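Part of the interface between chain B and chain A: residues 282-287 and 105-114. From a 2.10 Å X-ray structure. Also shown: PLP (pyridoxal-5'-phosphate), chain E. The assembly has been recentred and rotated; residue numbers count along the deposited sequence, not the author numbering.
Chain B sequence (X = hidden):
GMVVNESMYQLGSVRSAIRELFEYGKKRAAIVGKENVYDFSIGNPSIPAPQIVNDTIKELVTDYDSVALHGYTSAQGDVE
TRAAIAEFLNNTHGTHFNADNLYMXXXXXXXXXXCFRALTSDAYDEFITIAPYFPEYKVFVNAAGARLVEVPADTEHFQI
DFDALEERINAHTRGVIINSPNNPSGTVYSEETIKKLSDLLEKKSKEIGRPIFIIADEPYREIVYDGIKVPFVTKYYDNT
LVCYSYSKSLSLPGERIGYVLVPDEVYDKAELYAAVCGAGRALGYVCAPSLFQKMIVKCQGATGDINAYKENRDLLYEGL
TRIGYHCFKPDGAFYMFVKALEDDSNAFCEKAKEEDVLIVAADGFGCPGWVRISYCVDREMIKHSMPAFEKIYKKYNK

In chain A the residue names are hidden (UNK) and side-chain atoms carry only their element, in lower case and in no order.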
# COMPACT_ATOMS: atom_id res chain seq x y z
N ALA B 282 -9.52 -1.86 -3.49
CA ALA B 282 -9.34 -1.32 -4.85
C ALA B 282 -7.96 -0.67 -5.06
O ALA B 282 -7.40 -0.75 -6.16
CB ALA B 282 -10.44 -0.34 -5.19
N LEU B 283 -7.42 -0.05 -4.01
CA LEU B 283 -6.06 0.52 -4.04
C LEU B 283 -4.92 -0.54 -3.95
O LEU B 283 -3.74 -0.19 -4.00
CB LEU B 283 -5.89 1.61 -2.97
CG LEU B 283 -6.66 2.92 -3.21
CD1 LEU B 283 -6.70 3.77 -1.95
CD2 LEU B 283 -6.10 3.75 -4.42
N GLY B 284 -5.27 -1.83 -3.85
CA GLY B 284 -4.31 -2.92 -3.83
C GLY B 284 -3.77 -3.23 -2.45
O GLY B 284 -2.72 -3.88 -2.35
N TYR B 285 -4.45 -2.77 -1.41
CA TYR B 285 -4.06 -3.07 -0.02
C TYR B 285 -4.73 -4.38 0.40
O TYR B 285 -5.84 -4.69 -0.05
CB TYR B 285 -4.45 -1.94 0.94
CG TYR B 285 -4.00 -0.55 0.51
CD1 TYR B 285 -2.68 -0.27 0.23
CD2 TYR B 285 -4.89 0.50 0.46
CE1 TYR B 285 -2.26 1.04 -0.12
CE2 TYR B 285 -4.49 1.80 0.10
CZ TYR B 285 -3.19 2.06 -0.21
OH TYR B 285 -2.80 3.34 -0.57
N VAL B 286 -4.02 -5.14 1.24
CA VAL B 286 -4.46 -6.44 1.74
C VAL B 286 -4.53 -6.38 3.27
O VAL B 286 -5.51 -6.78 3.85
CB VAL B 286 -3.50 -7.56 1.27
CG1 VAL B 286 -3.84 -8.90 1.95
CG2 VAL B 286 -3.57 -7.69 -0.24
N CYS B 287 -3.47 -5.89 3.88
CA CYS B 287 -3.44 -5.60 5.30
C CYS B 287 -2.23 -4.72 5.60
O CYS B 287 -1.29 -4.66 4.79
CB CYS B 287 -3.38 -6.86 6.14
SG CYS B 287 -1.95 -7.94 5.89
N UNK A 105 7.66 -2.96 -3.82
CA UNK A 105 6.23 -2.82 -3.55
C UNK A 105 5.83 -3.48 -2.24
O UNK A 105 6.61 -4.20 -1.62
c UNK A 105 5.38 -3.42 -4.70
c UNK A 105 5.69 -2.76 -6.05
o UNK A 105 5.61 -4.84 -4.77
N UNK A 106 4.58 -3.25 -1.86
CA UNK A 106 3.97 -3.78 -0.66
C UNK A 106 3.17 -5.04 -0.98
O UNK A 106 1.97 -5.11 -0.72
c UNK A 106 2.04 0.43 0.12
se UNK A 106 3.19 -0.19 1.43
c UNK A 106 4.05 -1.48 0.36
c UNK A 106 3.14 -2.68 -0.01
N UNK A 107 3.86 -6.04 -1.54
CA UNK A 107 3.28 -7.31 -1.93
C UNK A 107 2.83 -7.35 -3.38
O UNK A 107 2.84 -6.33 -4.09
N UNK A 108 2.46 -8.56 -3.80
CA UNK A 108 2.00 -8.85 -5.15
C UNK A 108 0.72 -8.11 -5.54
O UNK A 108 0.59 -7.75 -6.69
c UNK A 108 1.82 -10.35 -5.35
N UNK A 109 -0.21 -7.91 -4.61
CA UNK A 109 -1.44 -7.13 -4.90
C UNK A 109 -1.10 -5.70 -5.28
O UNK A 109 -1.77 -5.12 -6.12
c UNK A 109 -2.39 -7.12 -3.71
N UNK A 110 -0.08 -5.13 -4.64
CA UNK A 110 0.40 -3.79 -4.97
C UNK A 110 1.11 -3.80 -6.34
O UNK A 110 0.90 -2.90 -7.13
c UNK A 110 1.31 -3.27 -3.87
N UNK A 111 1.89 -4.84 -6.62
CA UNK A 111 2.62 -4.97 -7.89
C UNK A 111 1.65 -5.05 -9.07
O UNK A 111 1.80 -4.33 -10.05
o UNK A 111 4.59 -6.10 -6.91
c UNK A 111 3.55 -6.21 -7.88
N UNK A 112 0.64 -5.90 -8.93
CA UNK A 112 -0.41 -6.07 -9.98
C UNK A 112 -1.19 -4.78 -10.19
O UNK A 112 -1.34 -4.34 -11.34
c UNK A 112 -0.72 -8.61 -9.63
c UNK A 112 -1.36 -7.21 -9.61
c UNK A 112 -1.60 -9.63 -8.93
c UNK A 112 -0.40 -9.05 -11.06
N UNK A 113 -1.61 -4.14 -9.08
CA UNK A 113 -2.35 -2.87 -9.12
C UNK A 113 -1.57 -1.81 -9.90
O UNK A 113 -2.12 -1.18 -10.82
c UNK A 113 -2.70 -2.39 -7.71
o UNK A 113 -3.59 -3.30 -7.06
N UNK A 114 -0.29 -1.65 -9.55
CA UNK A 114 0.64 -0.73 -10.25
C UNK A 114 0.71 -1.00 -11.74
O UNK A 114 0.66 -0.07 -12.53
c UNK A 114 3.11 -0.13 -10.54
c UNK A 114 2.10 -0.81 -9.65
c UNK A 114 2.14 -0.14 -8.28
c UNK A 114 3.38 -0.45 -7.51
N1 PLP E . -1.28 -13.83 -6.97
C2 PLP E . -1.78 -15.10 -6.69
C2A PLP E . -2.02 -16.05 -7.82
C3 PLP E . -2.02 -15.50 -5.36
O3 PLP E . -2.50 -16.76 -5.08
C4 PLP E . -1.80 -14.60 -4.29
C4A PLP E . -2.50 -14.93 -2.99
O4A PLP E . -3.66 -14.57 -2.80
C5 PLP E . -1.29 -13.30 -4.60
C6 PLP E . -1.04 -12.92 -5.94
C5A PLP E . -1.05 -12.24 -3.55
O4P PLP E . 0.24 -12.25 -3.03
P PLP E . 0.64 -11.07 -2.00
O1P PLP E . 2.08 -10.71 -2.18
O2P PLP E . 0.49 -11.58 -0.60
O3P PLP E . -0.21 -9.86 -2.19
O HOH W 1 -0.62 -4.39 -0.78
O HOH W 2 -6.09 -2.44 -7.76

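Position 105 of chain A carries one carbon bonded to an oxygen and a second carbon, a fork at CB, and lies out of reach of chain B. This is Thr A105, its hydroxyl oxygen near the side-chain oxygen of position 111.

Position 106 has an unbranched chain of two carbons, a selenium and a terminal carbon, which meets the edge of the Tyr B285 ring, close to the ring plane, 4.3 Å from Tyr B285 CE1. Selenium in this order is the mark of selenomethionine, so this is Met A106, and the terminal carbon is CE. A long, flexible, apolar side chain can extend to such a ring.

Position 107 has no side-chain atoms and is Gly A107. With phi/psi of 93/172, a CB would be jammed against the carbonyl O of the residue before, which by itself calls for glycine; PLP O1P would crowd it as well. Gly A107 stands at the N-cap position, and its O accepts a hydrogen bond from the backbone N of position 111 at 3.1 Å.

Position 108 has a single carbon, which makes no contact with chain B, hence Ala A108. Its backbone N donates to PLP O1P at 2.7 Å.

Position 109 has one carbon, CB, which points toward chain B and lies 3.5 Å from Gly B284 O and 3.7 Å from Val B286 CG2. This is Ala A109; a methyl group fills this narrow space. Ala A109 N donates to PLP O3P at 3.1 Å, so successive amides at the start of the helix hold the phosphate.

Position 110 also has one carbon, pointing sideways, and its CA lies 4.9 Å from Gly B284 CA. This is Ala A110, small where the backbones come close.

Position 111 shows one carbon then one oxygen, out of reach of chain B: Ser A111. Its OG lies 2.7 Å from Thr A105 OG1, a pairing of hydroxyls that suits a buried site.

Position 112 has four carbons forked at the second, buried and out of reach of chain B: Leu A112.

Position 113 has one carbon then one oxygen, the oxygen 3.3 Å from Gly B284 CA. This is Ser A113. Its OG donates to Ala A109 O at 2.7 Å, satisfying the hydroxyl within its own helix, and is compact enough to sit against the glycine.

Position 114 has four carbons forked at the first, one arm two carbons long, likewise buried and out of reach: Ile A114.

The contact works by close packing and water, without direct hydrogen bonds across the stretches. Gly B284 ends a helix in a Schellman motif with positive phi, and a CB there would clash with Ser A113 OG at 2.4 Å. Its bare CA therefore lets the helix of chain A come near. One water donates to the carbonyl oxygens Met A106 O and Gly B284 O, which cannot bond to each other; another donates to Ala B282 O and to Ser A113 OG, whose own proton goes to Ala A109 O. Each of these four bonds is 2.7 Å. Val B286 and Tyr B285 add apolar contacts.

Chain A 105-114: TMGAAASLSI
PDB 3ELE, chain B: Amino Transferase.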